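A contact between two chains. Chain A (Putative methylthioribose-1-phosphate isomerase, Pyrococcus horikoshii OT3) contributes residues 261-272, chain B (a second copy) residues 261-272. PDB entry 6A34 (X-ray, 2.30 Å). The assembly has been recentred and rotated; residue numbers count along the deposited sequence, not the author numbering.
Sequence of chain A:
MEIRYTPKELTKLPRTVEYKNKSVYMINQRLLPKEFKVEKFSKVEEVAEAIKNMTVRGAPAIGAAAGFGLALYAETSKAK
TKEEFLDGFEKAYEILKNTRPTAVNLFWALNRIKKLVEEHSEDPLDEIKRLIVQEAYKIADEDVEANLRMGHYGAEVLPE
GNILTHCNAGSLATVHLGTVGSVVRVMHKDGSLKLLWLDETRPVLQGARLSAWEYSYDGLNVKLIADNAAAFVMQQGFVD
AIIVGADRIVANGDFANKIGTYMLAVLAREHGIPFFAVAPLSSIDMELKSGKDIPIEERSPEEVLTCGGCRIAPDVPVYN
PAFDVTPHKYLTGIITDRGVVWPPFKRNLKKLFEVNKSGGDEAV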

# COMPACT_ATOMS: atom_id res chain seq x y z
N THR A 261 8.96 5.60 2.04
CA THR A 261 9.44 6.91 2.47
C THR A 261 9.90 7.70 1.24
O THR A 261 9.55 8.87 1.09
CB THR A 261 10.53 6.80 3.54
OG1 THR A 261 9.96 6.14 4.68
CG2 THR A 261 11.05 8.14 3.98
N TYR A 262 10.67 7.04 0.37
CA TYR A 262 11.17 7.63 -0.85
C TYR A 262 10.01 8.11 -1.71
O TYR A 262 10.06 9.21 -2.25
CB TYR A 262 12.12 6.68 -1.61
CG TYR A 262 12.50 7.20 -2.98
CD1 TYR A 262 13.17 8.39 -3.12
CD2 TYR A 262 12.18 6.50 -4.13
CE1 TYR A 262 13.50 8.90 -4.37
CE2 TYR A 262 12.50 6.98 -5.39
CZ TYR A 262 13.16 8.19 -5.52
OH TYR A 262 13.50 8.67 -6.76
N MET A 263 8.95 7.30 -1.80
CA MET A 263 7.71 7.66 -2.54
C MET A 263 7.14 8.99 -2.04
O MET A 263 6.78 9.88 -2.85
CB MET A 263 6.64 6.57 -2.41
CG MET A 263 5.28 6.98 -3.05
SD MET A 263 4.04 7.44 -1.80
CE MET A 263 3.73 5.77 -1.25
N LEU A 264 7.01 9.10 -0.72
CA LEU A 264 6.52 10.31 -0.01
C LEU A 264 7.43 11.51 -0.28
O LEU A 264 6.97 12.63 -0.43
CB LEU A 264 6.49 10.03 1.50
CG LEU A 264 5.41 9.08 1.99
CD1 LEU A 264 5.47 8.96 3.51
CD2 LEU A 264 4.03 9.55 1.52
N ALA A 265 8.74 11.30 -0.22
CA ALA A 265 9.72 12.39 -0.48
C ALA A 265 9.47 12.98 -1.89
O ALA A 265 9.40 14.19 -2.06
CB ALA A 265 11.14 11.88 -0.33
N VAL A 266 9.26 12.10 -2.88
CA VAL A 266 9.08 12.55 -4.26
C VAL A 266 7.72 13.22 -4.37
O VAL A 266 7.64 14.32 -4.85
CB VAL A 266 9.27 11.41 -5.27
CG1 VAL A 266 8.84 11.80 -6.69
CG2 VAL A 266 10.71 10.94 -5.28
N LEU A 267 6.68 12.63 -3.78
CA LEU A 267 5.37 13.34 -3.84
C LEU A 267 5.35 14.64 -3.07
O LEU A 267 4.72 15.59 -3.54
CB LEU A 267 4.27 12.42 -3.36
CG LEU A 267 4.06 11.22 -4.26
CD1 LEU A 267 3.43 10.14 -3.39
CD2 LEU A 267 3.19 11.60 -5.44
N ALA A 268 6.02 14.71 -1.92
CA ALA A 268 6.04 15.97 -1.16
C ALA A 268 6.59 17.10 -2.02
O ALA A 268 6.03 18.21 -2.10
CB ALA A 268 6.86 15.83 0.10
N ARG A 269 7.69 16.79 -2.69
CA ARG A 269 8.41 17.73 -3.52
C ARG A 269 7.51 18.22 -4.66
O ARG A 269 7.44 19.41 -4.93
CB ARG A 269 9.69 17.06 -4.04
CG ARG A 269 10.70 18.02 -4.64
CD ARG A 269 11.00 17.71 -6.09
NE ARG A 269 12.30 17.07 -6.29
CZ ARG A 269 12.59 16.34 -7.36
NH1 ARG A 269 13.85 16.05 -7.67
NH2 ARG A 269 11.61 15.87 -8.11
N GLU A 270 6.82 17.29 -5.33
CA GLU A 270 5.89 17.66 -6.40
C GLU A 270 4.85 18.70 -5.91
O GLU A 270 4.39 19.58 -6.71
CB GLU A 270 5.20 16.41 -6.92
CG GLU A 270 4.16 16.68 -8.00
CD GLU A 270 4.75 17.38 -9.21
OE1 GLU A 270 5.79 16.89 -9.74
OE2 GLU A 270 4.18 18.43 -9.59
N HIS A 271 4.44 18.61 -4.64
CA HIS A 271 3.40 19.50 -4.12
C HIS A 271 3.99 20.67 -3.29
O HIS A 271 3.23 21.40 -2.66
CB HIS A 271 2.40 18.66 -3.33
CG HIS A 271 1.68 17.69 -4.21
ND1 HIS A 271 2.02 16.34 -4.26
CD2 HIS A 271 0.70 17.90 -5.11
CE1 HIS A 271 1.26 15.76 -5.16
NE2 HIS A 271 0.44 16.69 -5.69
N GLY A 272 5.33 20.79 -3.24
CA GLY A 272 6.04 21.76 -2.32
C GLY A 272 5.61 21.65 -0.85
O GLY A 272 5.40 22.64 -0.17
N THR B 261 -2.63 5.35 -8.90
CA THR B 261 -2.27 5.62 -10.31
C THR B 261 -1.54 6.97 -10.40
O THR B 261 -0.52 7.09 -11.04
CB THR B 261 -3.48 5.60 -11.26
OG1 THR B 261 -4.14 4.32 -11.26
CG2 THR B 261 -3.07 5.99 -12.66
N TYR B 262 -2.10 7.99 -9.76
CA TYR B 262 -1.48 9.30 -9.74
C TYR B 262 -0.08 9.25 -9.08
O TYR B 262 0.85 9.91 -9.50
CB TYR B 262 -2.41 10.28 -9.03
CG TYR B 262 -1.79 11.62 -8.74
CD1 TYR B 262 -1.38 12.45 -9.77
CD2 TYR B 262 -1.58 12.05 -7.44
CE1 TYR B 262 -0.80 13.69 -9.53
CE2 TYR B 262 -1.00 13.29 -7.18
CZ TYR B 262 -0.62 14.12 -8.23
OH TYR B 262 -0.02 15.33 -7.99
N MET B 263 0.04 8.50 -7.98
CA MET B 263 1.33 8.23 -7.37
C MET B 263 2.31 7.67 -8.42
O MET B 263 3.45 8.14 -8.55
CB MET B 263 1.20 7.26 -6.20
CG MET B 263 2.53 6.99 -5.51
SD MET B 263 3.19 5.42 -6.04
CE MET B 263 2.12 4.35 -5.09
N LEU B 264 1.88 6.68 -9.19
CA LEU B 264 2.77 6.13 -10.21
C LEU B 264 3.14 7.19 -11.25
O LEU B 264 4.28 7.26 -11.67
CB LEU B 264 2.10 4.96 -10.91
CG LEU B 264 2.00 3.70 -10.08
CD1 LEU B 264 1.25 2.62 -10.83
CD2 LEU B 264 3.36 3.23 -9.67
N ALA B 265 2.16 7.98 -11.67
CA ALA B 265 2.41 8.98 -12.68
C ALA B 265 3.53 9.92 -12.25
O ALA B 265 4.41 10.28 -13.04
CB ALA B 265 1.15 9.77 -12.92
N VAL B 266 3.44 10.39 -11.00
CA VAL B 266 4.42 11.33 -10.47
C VAL B 266 5.78 10.65 -10.40
O VAL B 266 6.74 11.20 -10.84
CB VAL B 266 3.99 11.94 -9.12
CG1 VAL B 266 5.08 12.91 -8.63
CG2 VAL B 266 2.65 12.65 -9.26
N LEU B 267 5.84 9.40 -9.92
CA LEU B 267 7.12 8.73 -9.85
C LEU B 267 7.71 8.43 -11.22
O LEU B 267 8.95 8.48 -11.35
CB LEU B 267 7.00 7.44 -9.07
CG LEU B 267 6.59 7.67 -7.63
CD1 LEU B 267 6.11 6.35 -7.04
CD2 LEU B 267 7.74 8.27 -6.84
N ALA B 268 6.86 8.09 -12.20
CA ALA B 268 7.35 7.76 -13.54
C ALA B 268 8.13 8.96 -14.09
O ALA B 268 9.22 8.85 -14.63
CB ALA B 268 6.22 7.37 -14.46
N ARG B 269 7.58 10.14 -13.84
CA ARG B 269 8.10 11.34 -14.35
C ARG B 269 9.47 11.64 -13.73
O ARG B 269 10.39 11.95 -14.46
CB ARG B 269 7.09 12.44 -14.07
CG ARG B 269 7.40 13.73 -14.80
CD ARG B 269 7.27 14.80 -13.75
NE ARG B 269 6.35 15.79 -14.24
CZ ARG B 269 5.87 16.76 -13.49
NH1 ARG B 269 5.07 17.66 -14.05
NH2 ARG B 269 6.19 16.82 -12.20
N GLU B 270 9.61 11.44 -12.41
CA GLU B 270 10.81 11.71 -11.71
C GLU B 270 11.95 10.86 -12.29
O GLU B 270 13.07 11.32 -12.41
CB GLU B 270 10.59 11.52 -10.21
CG GLU B 270 11.88 11.47 -9.41
CD GLU B 270 12.79 12.69 -9.55
OE1 GLU B 270 12.24 13.83 -9.63
OE2 GLU B 270 14.07 12.50 -9.53
N HIS B 271 11.65 9.63 -12.70
CA HIS B 271 12.66 8.75 -13.25
C HIS B 271 12.69 8.77 -14.79
O HIS B 271 13.39 8.00 -15.40
CB HIS B 271 12.45 7.35 -12.68
CG HIS B 271 12.54 7.35 -11.19
ND1 HIS B 271 11.43 7.46 -10.38
CD2 HIS B 271 13.61 7.31 -10.37
CE1 HIS B 271 11.82 7.47 -9.12
NE2 HIS B 271 13.13 7.37 -9.08
N GLY B 272 11.88 9.60 -15.44
CA GLY B 272 11.89 9.65 -16.91
C GLY B 272 11.41 8.35 -17.55
O GLY B 272 11.87 7.97 -18.62
O HOH W 1 15.02 10.87 -7.10

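The contact is a near-symmetric crossing of two copies of the same helix, with an apolar centre flanked by two tyrosine–histidine hydrogen bonds and two salt bridges. Helices 261-270 cross at 83°, their axes approaching to 9.9 Å; V266(A) CA lies 7.0 Å from L267(B) CA, and L267(A) CA 7.0 Å from V266(B) CA. V266 points toward the partner helix in both chains, and V266(A) CG1 packs 3.7 Å from L267(B) CD2, while L267(A) CD2 lies 3.8 Å from V266(B) CB. The methionines meet their own copies, M263(A) CG to M263(B) CG at 3.7 Å, burying more hydrocarbon.

The first turn of each helix reaches the residue at position 271 of the other. Y262(A) OH hydrogen-bonds H271(B) NE2 at 2.7 Å, and H271(A) NE2 to Y262(B) OH repeats the distance; the rings meet rim to rim, with the hydroxyl at the imidazole edge, where NE2 can donate or accept. H271(A) ND1 donates to L267(A) O at 2.9 Å, and H271(B) ND1 to L267(B) O at 2.9 Å, an arrangement that leaves NE2 free to meet the tyrosine. Opposite charges link the two last turns in salt bridges: R269(A) NH2 to E270(B) OE1 at 2.6 Å and R269(B) NH2 to E270(A) OE1 at 2.5 Å.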